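Local coordinates for sesquisabinene B synthase 2 from Santalum album, a protein that probably converts farnesyl diphosphate into the sesquiterpene sesquisabinene B, with magnesium or manganese ions as cofactor, in two crystal structures: PDB 6A2A (chain A, 1.77 Å), residues Q284-A289 and M304-G309; PDB 6A2C (chain B, 1.94 Å), residues Q284-A289 and M304-G309. One frame, after least-squares fit of the local backbone (RMSD 0.05 Å); residues are numbered along the deposited sequences.

Structure 1 (6A2A); sequences QSYMYA and MEAKVG.
With chi1 at 173°, S285 swings OG opposite its own backbone N and toward the helix containing A306, while Y286, at chi1 -176°, brings its ring alongside the same alanine. S285 OG donates a hydrogen bond of 2.7 Å to A306 O; the hydroxyl lies in the carbonyl plane, on a lone pair, at a C=O...OG angle of 118°. S285 OG also comes to 3.3 Å from G309 CA; a CB on G309 would fall only 2.3 Å from this OG, so the hydroxyl sits where a side chain would have to go. A306 CB meets the Y286 ring at its edge, 4.0 Å from Y286 CD1, and A289 CB packs 4.2 Å from A306 CB. The Y286 hydroxyl is hydrogen-bonded to E259, outside the contact. Helices 281-292 and 299-321 of the metal-binding terpene synthase domain meet mainly through small residues, S285, A289, A306 and G309, with the Y286 ring at the side. Helix 299-321 also carries D316 and D320, magnesium ligands in this protein.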
# COMPACT_ATOMS: atom_id res chain seq x y z
N GLN A 284 -3.28 -4.26 17.74
CA GLN A 284 -2.87 -5.34 18.57
C GLN A 284 -1.97 -6.33 17.82
O GLN A 284 -1.01 -6.79 18.37
CB GLN A 284 -4.07 -5.99 19.24
CG GLN A 284 -4.66 -4.98 20.19
CD GLN A 284 -5.66 -5.45 21.21
OE1 GLN A 284 -5.69 -4.90 22.28
NE2 GLN A 284 -6.49 -6.39 20.88
N SER A 285 -2.26 -6.58 16.56
CA SER A 285 -1.43 -7.48 15.79
C SER A 285 -0.02 -6.89 15.67
O SER A 285 0.94 -7.55 15.82
CB SER A 285 -1.97 -7.73 14.40
OG SER A 285 -1.07 -8.46 13.64
N TYR A 286 0.03 -5.62 15.37
CA TYR A 286 1.30 -4.94 15.22
C TYR A 286 2.07 -4.95 16.54
O TYR A 286 3.22 -5.25 16.56
CB TYR A 286 1.17 -3.54 14.62
CG TYR A 286 2.51 -2.89 14.38
CD1 TYR A 286 3.35 -3.33 13.41
CD2 TYR A 286 2.95 -1.88 15.18
CE1 TYR A 286 4.60 -2.76 13.22
CE2 TYR A 286 4.18 -1.31 15.00
CZ TYR A 286 5.01 -1.76 14.02
OH TYR A 286 6.22 -1.16 13.89
N MET A 287 1.40 -4.67 17.64
CA MET A 287 2.11 -4.67 18.93
C MET A 287 2.69 -6.06 19.22
O MET A 287 3.80 -6.12 19.80
CB MET A 287 1.20 -4.19 20.05
CG MET A 287 0.88 -2.73 19.94
SD MET A 287 -0.18 -2.15 21.28
CE MET A 287 0.73 -2.69 22.72
N TYR A 288 1.99 -7.13 18.89
CA TYR A 288 2.49 -8.46 19.08
C TYR A 288 3.64 -8.70 18.12
O TYR A 288 4.64 -9.29 18.50
CB TYR A 288 1.38 -9.49 18.84
CG TYR A 288 1.71 -10.87 19.35
CD1 TYR A 288 2.68 -11.66 18.74
CD2 TYR A 288 0.99 -11.44 20.38
CE1 TYR A 288 2.96 -12.95 19.19
CE2 TYR A 288 1.23 -12.73 20.82
CZ TYR A 288 2.25 -13.47 20.26
OH TYR A 288 2.45 -14.75 20.72
N ALA A 289 3.55 -8.20 16.87
CA ALA A 289 4.60 -8.45 15.91
C ALA A 289 5.92 -7.86 16.44
O ALA A 289 6.99 -8.47 16.27
CB ALA A 289 4.26 -7.87 14.56
N MET A 304 4.39 -7.72 7.00
CA MET A 304 3.61 -8.76 6.42
C MET A 304 3.08 -9.64 7.57
O MET A 304 1.89 -10.09 7.52
CB MET A 304 4.38 -9.55 5.37
CG MET A 304 4.49 -8.79 4.03
SD MET A 304 5.37 -9.74 2.80
CE MET A 304 7.07 -9.30 3.19
N GLU A 305 3.88 -9.88 8.60
CA GLU A 305 3.38 -10.75 9.68
C GLU A 305 2.23 -10.03 10.40
O GLU A 305 1.30 -10.66 10.85
CB GLU A 305 4.49 -11.09 10.68
CG GLU A 305 5.62 -11.96 10.14
CD GLU A 305 5.21 -13.37 9.79
OE1 GLU A 305 4.67 -14.06 10.65
OE2 GLU A 305 5.45 -13.77 8.64
N ALA A 306 2.35 -8.72 10.56
CA ALA A 306 1.32 -7.89 11.20
C ALA A 306 0.03 -7.95 10.37
O ALA A 306 -1.07 -8.05 10.95
CB ALA A 306 1.83 -6.47 11.38
N LYS A 307 0.13 -7.94 9.05
CA LYS A 307 -1.09 -8.04 8.22
C LYS A 307 -1.75 -9.41 8.44
O LYS A 307 -2.97 -9.48 8.66
CB LYS A 307 -0.78 -7.89 6.74
CG LYS A 307 -0.31 -6.51 6.30
CD LYS A 307 -0.13 -6.47 4.79
CE LYS A 307 0.19 -5.09 4.27
NZ LYS A 307 0.32 -5.15 2.78
N VAL A 308 -0.97 -10.48 8.39
CA VAL A 308 -1.54 -11.82 8.64
C VAL A 308 -2.20 -11.85 10.04
O VAL A 308 -3.35 -12.35 10.19
CB VAL A 308 -0.47 -12.90 8.48
CG1 VAL A 308 -1.01 -14.29 8.74
CG2 VAL A 308 0.11 -12.83 7.08
N GLY A 309 -1.52 -11.33 11.08
CA GLY A 309 -2.10 -11.35 12.43
C GLY A 309 -3.40 -10.57 12.55
O GLY A 309 -4.34 -11.03 13.20

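Structure 2 (6A2C); sequences QSYMYA and MEAKVG. With FPP (farnesyl diphosphate), chain C.
S285 at chi1 174° and Y286 at chi1 -176° each turn the side chain opposite the backbone N, sending the serine OG toward A306 O and the tyrosine ring alongside A306 CB. The hydrogen bond from S285 OG to A306 O is 2.6 Å long, with the donor in the carbonyl plane on a lone pair at 119°. S285 OG stands 3.2 Å from G309 CA; a CB on G309 would fall only 2.3 Å from this OG, so the hydroxyl occupies the place of a side chain. A306 CB meets the Y286 ring at its edge, 4.0 Å from Y286 CD1, and A289 CB lies 4.2 Å from A306 CB. E259, outside the contact, is hydrogen-bonded to the Y286 hydroxyl. Farnesyl diphosphate lays the far end of its chain against this helix pair: its C15 methyl sits beside A289 CB at 3.9 Å, and Y288 CD1 approaches C14 to 3.3 Å. The helices therefore form part of the wall round the hydrocarbon tail, while R457, K476 and N460 hydrogen-bond the ligand elsewhere.

What differs
The one difference that can be read here is the bound group: farnesyl diphosphate is modelled in structure 2 alone, and no ligand or ion is modelled at that place in structure 1. Its terminal methyl C15 comes to 3.4 Å from E305(B) O and 3.6 Å from S285(B) O, and also touches A289(B), so both helices contribute to its surroundings. Nearer the diphosphate, the branch methyl C10 of farnesyl diphosphate lies 3.3 Å from G309(B) O. The ring of Y288(B) lies along the tail, touching C9, C12 and C14. What structure 2 gains is thus carbon packing against backbone carbonyls, a methyl and a ring, with the diphosphate well away from these two segments. No backbone answer is detectable: the CA atoms that can be compared coincide within the error, and the side chains of S285(A) and Y286(A) keep their places in S285(B) and Y286(B). The hydrogen bond from S285(A) OG to A306(A) O recurs between S285(B) and A306(B).

Structure 2 (6A2C)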
# COMPACT_ATOMS: atom_id res chain seq x y z
N GLN B 284 -3.29 -4.22 17.76
CA GLN B 284 -2.90 -5.36 18.60
C GLN B 284 -1.99 -6.31 17.80
O GLN B 284 -1.03 -6.82 18.41
CB GLN B 284 -4.12 -6.03 19.21
CG GLN B 284 -4.88 -5.04 20.09
CD GLN B 284 -5.81 -5.64 21.11
OE1 GLN B 284 -6.85 -6.20 20.78
NE2 GLN B 284 -5.47 -5.46 22.38
N SER B 285 -2.30 -6.60 16.53
CA SER B 285 -1.42 -7.50 15.73
C SER B 285 -0.02 -6.88 15.67
O SER B 285 0.99 -7.59 15.89
CB SER B 285 -1.99 -7.74 14.36
OG SER B 285 -1.09 -8.48 13.56
N TYR B 286 0.05 -5.58 15.40
CA TYR B 286 1.34 -4.89 15.21
C TYR B 286 2.09 -4.91 16.53
O TYR B 286 3.27 -5.24 16.54
CB TYR B 286 1.18 -3.49 14.61
CG TYR B 286 2.52 -2.87 14.35
CD1 TYR B 286 3.35 -3.35 13.36
CD2 TYR B 286 3.02 -1.91 15.21
CE1 TYR B 286 4.63 -2.82 13.18
CE2 TYR B 286 4.28 -1.37 15.04
CZ TYR B 286 5.09 -1.83 14.02
OH TYR B 286 6.35 -1.29 13.89
N MET B 287 1.41 -4.65 17.64
CA MET B 287 2.07 -4.65 18.97
C MET B 287 2.67 -6.03 19.24
O MET B 287 3.78 -6.10 19.77
CB MET B 287 1.12 -4.24 20.09
CG MET B 287 0.92 -2.74 20.05
SD MET B 287 -0.23 -2.16 21.29
CE MET B 287 0.63 -2.61 22.79
N TYR B 288 1.98 -7.08 18.86
CA TYR B 288 2.44 -8.47 19.02
C TYR B 288 3.61 -8.73 18.08
O TYR B 288 4.60 -9.34 18.52
CB TYR B 288 1.29 -9.44 18.76
CG TYR B 288 1.59 -10.83 19.27
CD1 TYR B 288 2.55 -11.62 18.65
CD2 TYR B 288 0.91 -11.36 20.34
CE1 TYR B 288 2.85 -12.89 19.11
CE2 TYR B 288 1.17 -12.64 20.78
CZ TYR B 288 2.18 -13.39 20.21
OH TYR B 288 2.44 -14.66 20.64
N ALA B 289 3.53 -8.28 16.82
CA ALA B 289 4.62 -8.46 15.83
C ALA B 289 5.92 -7.88 16.41
O ALA B 289 6.96 -8.52 16.30
CB ALA B 289 4.24 -7.82 14.51
N MET B 304 4.39 -7.67 6.97
CA MET B 304 3.59 -8.78 6.41
C MET B 304 3.05 -9.64 7.56
O MET B 304 1.89 -10.07 7.49
CB MET B 304 4.40 -9.58 5.40
CG MET B 304 4.50 -8.83 4.06
SD MET B 304 5.40 -9.69 2.79
CE MET B 304 7.09 -9.30 3.23
N GLU B 305 3.86 -9.91 8.57
CA GLU B 305 3.40 -10.74 9.71
C GLU B 305 2.25 -10.01 10.39
O GLU B 305 1.31 -10.70 10.84
CB GLU B 305 4.54 -11.05 10.68
CG GLU B 305 5.63 -11.91 10.09
CD GLU B 305 5.21 -13.33 9.81
OE1 GLU B 305 4.63 -13.98 10.71
OE2 GLU B 305 5.46 -13.78 8.68
N ALA B 306 2.33 -8.68 10.52
CA ALA B 306 1.30 -7.89 11.21
C ALA B 306 0.01 -7.97 10.40
O ALA B 306 -1.09 -8.04 11.01
CB ALA B 306 1.73 -6.45 11.43
N LYS B 307 0.12 -7.92 9.07
CA LYS B 307 -1.08 -8.04 8.21
C LYS B 307 -1.74 -9.41 8.45
O LYS B 307 -2.96 -9.46 8.62
CB LYS B 307 -0.73 -7.90 6.74
CG LYS B 307 -0.36 -6.50 6.28
CD LYS B 307 -0.05 -6.46 4.83
CE LYS B 307 0.13 -5.05 4.30
NZ LYS B 307 0.36 -5.13 2.86
N VAL B 308 -0.97 -10.48 8.44
CA VAL B 308 -1.53 -11.85 8.67
C VAL B 308 -2.16 -11.90 10.07
O VAL B 308 -3.30 -12.32 10.17
CB VAL B 308 -0.44 -12.90 8.49
CG1 VAL B 308 -0.95 -14.29 8.79
CG2 VAL B 308 0.16 -12.82 7.09
N GLY B 309 -1.52 -11.37 11.10
CA GLY B 309 -2.08 -11.36 12.46
C GLY B 309 -3.37 -10.55 12.56
O GLY B 309 -4.30 -11.01 13.25
C1 FPP C . -7.12 -13.66 19.27
O1 FPP C . -7.92 -14.00 20.41
C2 FPP C . -5.75 -14.27 19.24
C3 FPP C . -5.33 -15.01 18.22
C4 FPP C . -6.19 -15.29 17.02
C5 FPP C . -3.98 -15.68 18.22
C6 FPP C . -3.07 -15.32 17.07
C7 FPP C . -2.31 -14.05 17.31
C8 FPP C . -2.63 -12.83 16.88
C10 FPP C . -3.88 -12.51 16.14
C9 FPP C . -1.71 -11.68 17.09
C11 FPP C . -0.84 -11.49 15.88
C12 FPP C . 0.53 -12.07 16.03
C13 FPP C . 1.61 -11.80 15.31
C14 FPP C . 2.91 -12.53 15.49
C15 FPP C . 1.66 -10.73 14.26
PA FPP C . -8.76 -15.39 20.62
O1A FPP C . -8.25 -15.69 22.01
O2A FPP C . -10.28 -15.51 20.27
O3A FPP C . -8.13 -16.62 19.73
PB FPP C . -8.94 -18.11 19.80
O1B FPP C . -10.41 -17.91 19.40
O2B FPP C . -8.22 -19.03 18.83
O3B FPP C . -8.79 -18.60 21.22